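Local coordinates for uncharacterized protein 14 (Sulfolobus islandicus filamentous virus, PDB 2H36) that is of unknown function but is probably an anti-CRISPR protein that counters the type I-D immunity of its archaeal host, at residues Leu27-Phe38 against Tyr102-Lys110. Sequence-based numbering, arbitrary orientation.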
# COMPACT_ATOMS: atom_id res chain seq x y z
N LEU A 27 5.66 -1.88 4.68
CA LEU A 27 4.47 -2.11 5.47
C LEU A 27 4.72 -3.35 6.31
O LEU A 27 4.62 -3.30 7.53
CB LEU A 27 3.22 -2.09 4.59
CG LEU A 27 2.74 -0.74 4.04
CD1 LEU A 27 1.40 -0.92 3.33
CD2 LEU A 27 2.60 0.31 5.10
N ASP A 28 5.10 -4.45 5.67
CA ASP A 28 5.46 -5.68 6.40
C ASP A 28 6.11 -5.35 7.73
O ASP A 28 5.71 -5.89 8.77
CB ASP A 28 6.44 -6.53 5.58
CG ASP A 28 5.77 -7.68 4.86
OD1 ASP A 28 6.46 -8.70 4.59
OD2 ASP A 28 4.56 -7.56 4.56
N PHE A 29 7.11 -4.48 7.69
CA PHE A 29 7.89 -4.08 8.86
C PHE A 29 7.01 -3.27 9.80
O PHE A 29 6.86 -3.61 10.98
CB PHE A 29 9.11 -3.25 8.43
CG PHE A 29 9.95 -2.77 9.57
CD1 PHE A 29 10.63 -3.68 10.38
CD2 PHE A 29 10.07 -1.42 9.84
CE1 PHE A 29 11.41 -3.23 11.44
CE2 PHE A 29 10.84 -0.97 10.90
CZ PHE A 29 11.51 -1.87 11.70
N LEU A 30 6.41 -2.23 9.24
CA LEU A 30 5.62 -1.25 9.96
C LEU A 30 4.36 -1.81 10.62
O LEU A 30 3.74 -1.14 11.45
CB LEU A 30 5.25 -0.13 8.98
CG LEU A 30 6.15 1.11 8.84
CD1 LEU A 30 7.42 1.08 9.68
CD2 LEU A 30 6.46 1.38 7.37
N PHE A 31 3.97 -3.02 10.25
CA PHE A 31 2.77 -3.65 10.77
C PHE A 31 3.06 -4.52 11.97
O PHE A 31 2.14 -5.00 12.63
CB PHE A 31 2.07 -4.47 9.68
CG PHE A 31 0.86 -3.79 9.11
CD1 PHE A 31 -0.42 -4.23 9.47
CD2 PHE A 31 1.00 -2.71 8.24
CE1 PHE A 31 -1.55 -3.60 8.95
CE2 PHE A 31 -0.11 -2.07 7.71
CZ PHE A 31 -1.40 -2.52 8.07
N MET A 32 4.33 -4.73 12.27
CA MET A 32 4.67 -5.59 13.40
C MET A 32 4.09 -5.08 14.72
O MET A 32 3.94 -3.87 14.93
CB MET A 32 6.18 -5.80 13.49
CG MET A 32 6.69 -6.72 12.41
SD MET A 32 8.46 -6.93 12.56
CE MET A 32 8.94 -5.24 12.97
N GLU A 33 3.76 -6.02 15.59
CA GLU A 33 3.13 -5.75 16.88
C GLU A 33 3.86 -4.66 17.68
O GLU A 33 3.23 -3.92 18.45
CB GLU A 33 3.08 -7.05 17.70
CG GLU A 33 1.81 -7.23 18.51
CD GLU A 33 1.89 -8.44 19.43
OE1 GLU A 33 2.97 -8.69 19.99
OE2 GLU A 33 0.86 -9.15 19.59
N LYS A 34 5.17 -4.53 17.48
CA LYS A 34 5.97 -3.59 18.25
C LYS A 34 5.80 -2.16 17.76
O LYS A 34 5.86 -1.23 18.56
CB LYS A 34 7.40 -4.12 18.50
CG LYS A 34 7.97 -4.99 17.40
CD LYS A 34 9.02 -4.26 16.60
CE LYS A 34 10.03 -5.25 16.03
NZ LYS A 34 10.80 -5.97 17.10
N VAL A 35 5.56 -1.99 16.46
CA VAL A 35 5.32 -0.64 15.95
C VAL A 35 3.97 -0.14 16.47
O VAL A 35 2.94 -0.75 16.19
CB VAL A 35 5.35 -0.61 14.41
CG1 VAL A 35 5.08 0.81 13.89
CG2 VAL A 35 6.67 -1.12 13.89
N SER A 36 3.95 0.95 17.22
CA SER A 36 2.66 1.49 17.68
C SER A 36 2.07 2.45 16.67
O SER A 36 0.84 2.53 16.54
CB SER A 36 2.78 2.16 19.04
OG SER A 36 3.66 3.26 18.96
N GLU A 37 2.94 3.11 15.90
CA GLU A 37 2.49 4.01 14.84
C GLU A 37 3.61 4.54 13.95
O GLU A 37 4.71 4.84 14.42
CB GLU A 37 1.77 5.27 15.34
CG GLU A 37 2.67 6.26 16.06
CD GLU A 37 1.90 7.35 16.74
OE1 GLU A 37 0.94 7.89 16.14
OE2 GLU A 37 2.25 7.68 17.89
N PHE A 38 3.30 4.68 12.67
CA PHE A 38 4.25 5.22 11.73
C PHE A 38 3.49 6.19 10.85
O PHE A 38 2.27 6.11 10.74
CB PHE A 38 4.85 4.11 10.86
CG PHE A 38 3.87 3.52 9.87
CD1 PHE A 38 3.73 4.08 8.61
CD2 PHE A 38 3.09 2.43 10.22
CE1 PHE A 38 2.80 3.56 7.70
CE2 PHE A 38 2.17 1.91 9.33
CZ PHE A 38 2.02 2.48 8.07
N TYR A 102 0.11 10.08 -1.64
CA TYR A 102 0.89 11.15 -1.04
C TYR A 102 1.24 10.88 0.41
O TYR A 102 2.22 11.42 0.93
CB TYR A 102 0.16 12.47 -1.18
CG TYR A 102 0.19 13.02 -2.58
CD1 TYR A 102 -0.74 12.62 -3.55
CD2 TYR A 102 1.16 13.96 -2.95
CE1 TYR A 102 -0.70 13.12 -4.85
CE2 TYR A 102 1.21 14.47 -4.24
CZ TYR A 102 0.27 14.05 -5.18
OH TYR A 102 0.32 14.58 -6.45
N GLU A 103 0.48 10.01 1.07
CA GLU A 103 0.68 9.77 2.49
C GLU A 103 0.11 8.52 3.17
O GLU A 103 -1.09 8.23 3.06
CB GLU A 103 -0.00 10.88 3.31
CG GLU A 103 0.25 10.80 4.80
CD GLU A 103 -0.23 12.04 5.56
OE1 GLU A 103 -0.21 13.17 4.99
OE2 GLU A 103 -0.60 11.89 6.75
N VAL A 104 0.97 7.78 3.86
CA VAL A 104 0.52 6.58 4.56
C VAL A 104 0.74 6.76 6.05
O VAL A 104 1.77 7.30 6.50
CB VAL A 104 1.25 5.29 4.12
CG1 VAL A 104 0.52 4.06 4.67
CG2 VAL A 104 1.36 5.19 2.61
N GLN A 105 -0.22 6.27 6.82
CA GLN A 105 -0.21 6.43 8.24
C GLN A 105 -0.73 5.14 8.83
O GLN A 105 -1.63 4.51 8.26
CB GLN A 105 -1.16 7.55 8.57
CG GLN A 105 -0.94 8.20 9.89
CD GLN A 105 -1.53 9.58 9.87
OE1 GLN A 105 -2.50 9.85 9.15
NE2 GLN A 105 -0.94 10.49 10.65
N GLY A 106 -0.17 4.74 9.97
CA GLY A 106 -0.63 3.56 10.68
C GLY A 106 -0.73 3.83 12.16
O GLY A 106 0.05 4.62 12.71
N TRP A 107 -1.69 3.19 12.82
CA TRP A 107 -1.82 3.27 14.28
C TRP A 107 -2.79 2.20 14.78
O TRP A 107 -3.50 1.56 13.99
CB TRP A 107 -2.22 4.69 14.74
CG TRP A 107 -3.59 5.14 14.34
CD1 TRP A 107 -4.71 5.14 15.12
CD2 TRP A 107 -4.00 5.65 13.06
NE1 TRP A 107 -5.79 5.62 14.41
CE2 TRP A 107 -5.38 5.94 13.14
CE3 TRP A 107 -3.33 5.88 11.83
CZ2 TRP A 107 -6.12 6.44 12.06
CZ3 TRP A 107 -4.06 6.38 10.76
CH2 TRP A 107 -5.44 6.65 10.88
N ARG A 108 -2.80 1.98 16.10
CA ARG A 108 -3.70 1.03 16.74
C ARG A 108 -4.65 1.71 17.74
O ARG A 108 -4.28 2.68 18.38
CB ARG A 108 -2.90 -0.08 17.43
CG ARG A 108 -1.95 -0.82 16.51
CD ARG A 108 -1.10 -1.82 17.27
NE ARG A 108 0.06 -2.25 16.48
CZ ARG A 108 0.10 -3.35 15.74
NH1 ARG A 108 -0.96 -4.15 15.67
NH2 ARG A 108 1.19 -3.67 15.05
N GLU A 109 -5.87 1.18 17.85
CA GLU A 109 -6.88 1.66 18.81
C GLU A 109 -7.62 0.53 19.53
O GLU A 109 -7.82 -0.54 18.95
CB GLU A 109 -8.04 2.34 18.08
CG GLU A 109 -7.83 3.81 17.76
CD GLU A 109 -8.68 4.27 16.59
OE1 GLU A 109 -9.59 3.52 16.15
OE2 GLU A 109 -8.43 5.39 16.09
N LYS A 110 -8.04 0.78 20.77
CA LYS A 110 -8.83 -0.21 21.51
C LYS A 110 -10.27 -0.20 20.99
O LYS A 110 -10.84 0.84 20.66
CB LYS A 110 -8.82 0.09 23.02
CG LYS A 110 -7.45 0.06 23.67
CD LYS A 110 -7.55 0.54 25.12
CE LYS A 110 -6.23 1.12 25.59
NZ LYS A 110 -6.52 2.05 26.85
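Phe38 and Gly106 face each other as a hydrogen-bonded pair of antiparallel strands, their CA atoms 5.3 Å apart. Gly106 N gives a nearly straight bond to Phe38 O (2.9 Å, 168°), while the return bond from Phe38 N to Gly106 O is longer, 3.3 Å. One step further on, past Gly106, Trp107 CA approaches Ser36 O in a CA-H...O contact.

Phe38 holds CG between its backbone N and carbonyl carbon (chi1 71°), which brings the ring across to the partner strand: Gly106 N lies over the ring centre, 3.6 Å above its plane. Glycine suits this place, since without a side chain its backbone can receive the ring directly. Leu30 CG meets the opposite face off-centre, and Val104 CG1 touches Phe38 CE1 at the ring edge (3.8 Å); the same methyl also meets Leu27 CD2, as suits a branched apolar residue between the helix and the ring.

Arg108, extended from CG to NE, is long enough to reach the loop after the helix. Its NE bonds Val35 O in the guanidinium plane (3.3 Å, 165°); NH2 reaches Phe31 O (2.9 Å) and, weakly, Met32 O. One side chain thus binds carbonyls before and within the Met32-Val35 type I turn, while NH1 forms a salt bridge with Glu80.

Strand 37-42, with the loop that leads to it from helix 19-30, packs on strand 98-109, which also pairs antiparallel with strand 85-94; Tyr86 of that strand touches Phe38 and Arg108 and stacks on Phe31.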